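Local coordinates for glycosyltransferase Gtf1 (Streptococcus gordonii, PDB 5E9T), which is a glycosyltransferase of the GT-B class that carries an extended beta-sheet domain and occurs in a complex with its stabilizing protein Gtf2, at residues A243-S247 with I285-Q289; Q299-I303 with W493-E499. The protein carries 1 engineered substitution. All blocks are in the same frame, centred on the assembly; numbering follows the deposited sequence.

Interaction 1 of 2, residues A243-S247 with I285-Q289; sequences AEHFS and ILEQQ
In the N-terminal Rossmann-like domain of this GT-B enzyme, the connection leaving parallel strand 236-241 passes beside helix 280-293, the helix of the beta-alpha-beta crossover from strand 274-277 to strand 299-302. Residues 285-289 are regular helix, with Gln289 N bonded to Ile285 O at 3.1 Å. The loop draws nearest at His245, with His245 CA 7.9 Å from Leu286 CA. Ala243 is extended and stays clear of 285-289, though its O makes a weak hydrogen bond with Gln282, one turn earlier. Glu244 (chi1 t) instead forms a salt bridge with Arg426 and a hydrogen bond with Tyr427, placing the contact at the domain interface, probably beside the GT-B cleft. At His245 the backbone bends (phi/psi -92/2), and CB points toward the helix with chi1 p. The flat, buried imidazole combines both chemistries: its CD2 meets Leu286 CD1 at 3.4 Å, while its ring edge offers a polar nitrogen. Phe246 returns to an extended backbone (-154/155), also with chi1 p; its CE1 is 4.4 Å from Ile285 CG2, and Gln289 NE2 sits over one ring face, 3.5 Å from Phe246 CD1. Ser247 continues the short, weakly bonded strand without touching 285-289. Gln289 (chi1 m, chi2 t) is long enough to bring its amide to both rings, and receives the single cross-segment hydrogen bond, from His245 NE2 to Gln289 OE1 at 2.6 Å (N-H...O 134°).

Interaction 2 of 2, residues Q299-I303 with W493-E499; sequences QIATI and WTQLLKE
Strand 299-302 and helix 493-499 run nearly antiparallel, at 164° with their axes 10.1 Å apart, so Ala301 faces Leu496 (CA-CA 7.5 Å) and Ile303 faces Trp493 (CA-CA 7.4 Å). Alternation along the extended backbone points CB of Gln299, Ala301 and Ile303 toward the helix. Gln299 is stretched out (chi1 and chi2 t), which carries NE2 to Glu499 OE1 in a 3.2 Å hydrogen bond; Glu499 meets it with chi1 m and chi2 t, a polar pair suited to the partly exposed end of the contact. Ala301, small enough to leave room, places CB 3.9 Å from Leu496 CD2. This is the return of the C-terminal helix, 486-500, onto the N-terminal domain, a hallmark of the GT-B fold; it lies against edge strand 299-302 and its neighbour 274-277. Leu496 (chi1 t, chi2 p) projects into the interface, its CD2 touching Ile303 CD1 at 3.5 Å. Chi1 m sets Ile303 CG1 over the Trp493 indole in a CH-pi contact, 4.1 Å from the five-membered ring centroid and 13° off its normal, while chi2 p places CD1. Trp493, with chi1 at -92°, starts sideways yet swings its ring inward until NE1 is 3.3 Å from Ile303 CG2.

How the interactions relate
Helix 280-293 and strand 299-302 follow one another in the chain, so the two contacts draw on consecutive elements of one Rossmann-like domain, their centres about 19 Å apart. They meet where Leu286 CG packs on Ile300 CD1 at 3.7 Å: Ile300 points to helix 280-293, whereas its strand neighbours Gln299 and Ala301 turn toward helix 486-500, placing the helices on opposite faces of the strand. Interaction 1 is buried, and its polar bond joins a histidine and a glutamine among aromatic and aliphatic groups near the domain interface. Interaction 2 is only partly buried: apolar at its tryptophan end, it leaves its glutamine-glutamate pair at a more open end.

Interaction 1 of 2, residues A243-S247 with I285-Q289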
loop_
_atom_site.group_PDB
_atom_site.type_symbol
_atom_site.label_atom_id
_atom_site.label_comp_id
_atom_site.label_asym_id
_atom_site.label_seq_id
_atom_site.Cartn_x
_atom_site.Cartn_y
_atom_site.Cartn_z
ATOM N N ALA A 243 33.150 -8.232 4.593
ATOM C CA ALA A 243 34.091 -7.823 3.558
ATOM C C ALA A 243 34.605 -6.439 3.905
ATOM O O ALA A 243 34.280 -5.927 4.981
ATOM C CB ALA A 243 33.431 -7.838 2.176
ATOM N N GLU A 244 35.404 -5.816 3.041
ATOM C CA GLU A 244 35.755 -4.428 3.309
ATOM C C GLU A 244 34.498 -3.578 3.216
ATOM O O GLU A 244 33.731 -3.673 2.250
ATOM C CB GLU A 244 36.835 -3.906 2.359
ATOM C CG GLU A 244 37.074 -2.397 2.515
ATOM C CD GLU A 244 38.173 -2.057 3.524
ATOM O OE1 GLU A 244 39.047 -1.237 3.206
ATOM O OE2 GLU A 244 38.152 -2.596 4.638
ATOM N N HIS A 245 34.291 -2.753 4.237
ATOM C CA HIS A 245 33.025 -2.091 4.498
ATOM C C HIS A 245 32.906 -0.717 3.858
ATOM O O HIS A 245 31.891 -0.046 4.068
ATOM C CB HIS A 245 32.837 -1.955 6.004
ATOM C CG HIS A 245 33.877 -1.094 6.647
ATOM N ND1 HIS A 245 35.216 -1.421 6.643
ATOM C CD2 HIS A 245 33.781 0.090 7.294
ATOM C CE1 HIS A 245 35.899 -0.479 7.266
ATOM N NE2 HIS A 245 35.051 0.449 7.674
ATOM N N PHE A 246 33.905 -0.263 3.107
ATOM C CA PHE A 246 33.794 1.057 2.504
ATOM C C PHE A 246 34.656 1.127 1.253
ATOM O O PHE A 246 35.636 0.391 1.116
ATOM C CB PHE A 246 34.189 2.157 3.498
ATOM C CG PHE A 246 35.670 2.340 3.653
ATOM C CD1 PHE A 246 36.421 1.450 4.404
ATOM C CD2 PHE A 246 36.310 3.425 3.074
ATOM C CE1 PHE A 246 37.788 1.628 4.558
ATOM C CE2 PHE A 246 37.671 3.609 3.229
ATOM C CZ PHE A 246 38.411 2.708 3.967
ATOM N N SER A 247 34.267 2.019 0.345
ATOM C CA SER A 247 35.043 2.307 -0.856
ATOM C C SER A 247 35.940 3.504 -0.567
ATOM O O SER A 247 35.457 4.632 -0.416
ATOM C CB SER A 247 34.126 2.584 -2.044
ATOM O OG SER A 247 34.857 3.130 -3.130
ATOM N N ILE A 285 39.743 0.524 12.222
ATOM C CA ILE A 285 39.468 1.398 11.080
ATOM C C ILE A 285 38.019 1.872 11.116
ATOM O O ILE A 285 37.740 3.075 11.175
ATOM C CB ILE A 285 39.797 0.691 9.753
ATOM C CG1 ILE A 285 41.268 0.287 9.719
ATOM C CG2 ILE A 285 39.491 1.609 8.580
ATOM C CD1 ILE A 285 42.222 1.453 9.892
ATOM N N LEU A 286 37.075 0.927 11.116
ATOM C CA LEU A 286 35.659 1.282 11.155
ATOM C C LEU A 286 35.310 2.065 12.415
ATOM O O LEU A 286 34.418 2.920 12.387
ATOM C CB LEU A 286 34.807 0.015 11.056
ATOM C CG LEU A 286 33.313 0.089 11.380
ATOM C CD1 LEU A 286 32.563 0.922 10.351
ATOM C CD2 LEU A 286 32.733 -1.313 11.479
ATOM N N GLU A 287 36.012 1.801 13.520
ATOM C CA GLU A 287 35.732 2.509 14.766
ATOM C C GLU A 287 35.929 4.013 14.610
ATOM O O GLU A 287 35.133 4.804 15.129
ATOM C CB GLU A 287 36.623 1.967 15.885
ATOM C CG GLU A 287 36.177 2.335 17.284
ATOM C CD GLU A 287 36.848 1.481 18.339
ATOM O OE1 GLU A 287 37.888 0.867 18.024
ATOM O OE2 GLU A 287 36.335 1.418 19.477
ATOM N N GLN A 288 36.991 4.431 13.916
ATOM C CA GLN A 288 37.247 5.862 13.782
ATOM C C GLN A 288 36.435 6.491 12.656
ATOM O O GLN A 288 35.940 7.608 12.798
ATOM C CB GLN A 288 38.742 6.136 13.602
ATOM C CG GLN A 288 39.585 5.586 14.737
ATOM C CD GLN A 288 40.568 4.555 14.287
ATOM O OE1 GLN A 288 41.233 4.703 13.255
ATOM N NE2 GLN A 288 40.671 3.481 15.051
ATOM N N GLN A 289 36.307 5.806 11.523
ATOM C CA GLN A 289 35.483 6.335 10.437
ATOM C C GLN A 289 34.091 6.677 10.934
ATOM O O GLN A 289 33.497 7.674 10.510
ATOM C CB GLN A 289 35.398 5.339 9.270
ATOM C CG GLN A 289 36.718 4.779 8.812
ATOM C CD GLN A 289 36.541 3.764 7.702
ATOM O OE1 GLN A 289 36.551 2.561 7.946
ATOM N NE2 GLN A 289 36.413 4.241 6.468
#

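Interaction 2 of 2, residues Q299-I303 with W493-E499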
loop_
_atom_site.group_PDB
_atom_site.type_symbol
_atom_site.label_atom_id
_atom_site.label_comp_id
_atom_site.label_asym_id
_atom_site.label_seq_id
_atom_site.Cartn_x
_atom_site.Cartn_y
_atom_site.Cartn_z
ATOM N N GLN A 299 29.219 -0.279 19.600
ATOM C CA GLN A 299 30.130 -1.333 20.015
ATOM C C GLN A 299 30.506 -2.183 18.813
ATOM O O GLN A 299 29.640 -2.677 18.087
ATOM C CB GLN A 299 29.516 -2.213 21.103
ATOM C CG GLN A 299 30.347 -3.472 21.340
ATOM C CD GLN A 299 29.965 -4.230 22.596
ATOM O OE1 GLN A 299 28.998 -3.888 23.275
ATOM N NE2 GLN A 299 30.731 -5.269 22.912
ATOM N N ILE A 300 31.807 -2.337 18.596
ATOM C CA ILE A 300 32.339 -3.197 17.551
ATOM C C ILE A 300 33.192 -4.259 18.226
ATOM O O ILE A 300 34.071 -3.935 19.032
ATOM C CB ILE A 300 33.150 -2.401 16.514
ATOM C CG1 ILE A 300 32.346 -1.190 16.036
ATOM C CG2 ILE A 300 33.518 -3.284 15.333
ATOM C CD1 ILE A 300 33.060 -0.343 15.007
ATOM N N ALA A 301 32.913 -5.521 17.922
ATOM C CA ALA A 301 33.602 -6.644 18.534
ATOM C C ALA A 301 34.360 -7.423 17.472
ATOM O O ALA A 301 33.972 -7.443 16.299
ATOM C CB ALA A 301 32.619 -7.568 19.263
ATOM N N THR A 302 35.447 -8.066 17.886
ATOM C CA THR A 302 36.307 -8.801 16.966
ATOM C C THR A 302 36.173 -10.292 17.244
ATOM O O THR A 302 36.551 -10.767 18.322
ATOM C CB THR A 302 37.764 -8.363 17.095
ATOM O OG1 THR A 302 37.831 -6.934 17.187
ATOM C CG2 THR A 302 38.555 -8.817 15.883
ATOM N N ILE A 303 35.629 -11.021 16.276
ATOM C CA ILE A 303 35.643 -12.480 16.297
ATOM C C ILE A 303 36.272 -12.933 14.984
ATOM O O ILE A 303 35.951 -12.379 13.924
ATOM C CB ILE A 303 34.225 -13.051 16.481
ATOM C CG1 ILE A 303 33.780 -12.953 17.944
ATOM C CG2 ILE A 303 34.134 -14.483 15.974
ATOM C CD1 ILE A 303 33.223 -11.602 18.333
ATOM N N TRP A 493 33.431 -15.463 22.135
ATOM C CA TRP A 493 31.997 -15.564 21.886
ATOM C C TRP A 493 31.207 -15.561 23.190
ATOM O O TRP A 493 30.226 -14.820 23.327
ATOM C CB TRP A 493 31.685 -16.823 21.078
ATOM C CG TRP A 493 31.661 -16.614 19.600
ATOM C CD1 TRP A 493 32.564 -17.080 18.692
ATOM C CD2 TRP A 493 30.678 -15.887 18.853
ATOM N NE1 TRP A 493 32.206 -16.690 17.426
ATOM C CE2 TRP A 493 31.053 -15.953 17.498
ATOM C CE3 TRP A 493 29.520 -15.185 19.200
ATOM C CZ2 TRP A 493 30.313 -15.343 16.491
ATOM C CZ3 TRP A 493 28.788 -14.582 18.200
ATOM C CH2 TRP A 493 29.185 -14.665 16.860
ATOM N N THR A 494 31.615 -16.390 24.158
ATOM C CA THR A 494 30.906 -16.452 25.434
ATOM C C THR A 494 30.876 -15.091 26.105
ATOM O O THR A 494 29.872 -14.699 26.715
ATOM C CB THR A 494 31.571 -17.464 26.365
ATOM O OG1 THR A 494 31.878 -18.660 25.639
ATOM C CG2 THR A 494 30.653 -17.790 27.524
ATOM N N GLN A 495 31.976 -14.355 25.995
ATOM C CA GLN A 495 32.068 -13.052 26.633
ATOM C C GLN A 495 31.236 -12.019 25.883
ATOM O O GLN A 495 30.523 -11.219 26.497
ATOM C CB GLN A 495 33.538 -12.632 26.718
ATOM C CG GLN A 495 33.805 -11.128 26.672
ATOM C CD GLN A 495 33.448 -10.446 27.983
ATOM O OE1 GLN A 495 33.099 -11.112 28.961
ATOM N NE2 GLN A 495 33.633 -9.133 28.049
ATOM N N LEU A 496 31.297 -12.037 24.550
ATOM C CA LEU A 496 30.504 -11.099 23.759
ATOM C C LEU A 496 29.016 -11.230 24.064
ATOM O O LEU A 496 28.327 -10.222 24.276
ATOM C CB LEU A 496 30.759 -11.300 22.259
ATOM C CG LEU A 496 29.847 -10.454 21.366
ATOM C CD1 LEU A 496 29.819 -8.966 21.759
ATOM C CD2 LEU A 496 30.215 -10.586 19.898
ATOM N N LEU A 497 28.501 -12.462 24.097
ATOM C CA LEU A 497 27.080 -12.629 24.378
ATOM C C LEU A 497 26.751 -12.327 25.829
ATOM O O LEU A 497 25.612 -11.955 26.136
ATOM C CB LEU A 497 26.614 -14.034 24.003
ATOM C CG LEU A 497 26.884 -14.361 22.543
ATOM C CD1 LEU A 497 26.755 -15.858 22.288
ATOM C CD2 LEU A 497 25.969 -13.534 21.625
ATOM N N LYS A 498 27.718 -12.471 26.736
ATOM C CA LYS A 498 27.466 -12.088 28.122
ATOM C C LYS A 498 27.436 -10.569 28.270
ATOM O O LYS A 498 26.602 -10.017 28.992
ATOM C CB LYS A 498 28.515 -12.704 29.051
ATOM C CG LYS A 498 28.150 -12.518 30.518
ATOM C CD LYS A 498 29.364 -12.292 31.404
ATOM C CE LYS A 498 28.951 -12.011 32.844
ATOM N NZ LYS A 498 28.993 -13.209 33.703
ATOM N N GLU A 499 28.353 -9.879 27.595
ATOM C CA GLU A 499 28.315 -8.418 27.550
ATOM C C GLU A 499 26.996 -7.911 27.000
ATOM O O GLU A 499 26.346 -7.045 27.599
ATOM C CB GLU A 499 29.461 -7.866 26.694
ATOM C CG GLU A 499 30.776 -7.826 27.395
ATOM C CD GLU A 499 31.882 -7.272 26.538
ATOM O OE1 GLU A 499 31.710 -7.158 25.299
ATOM O OE2 GLU A 499 32.967 -7.023 27.112
#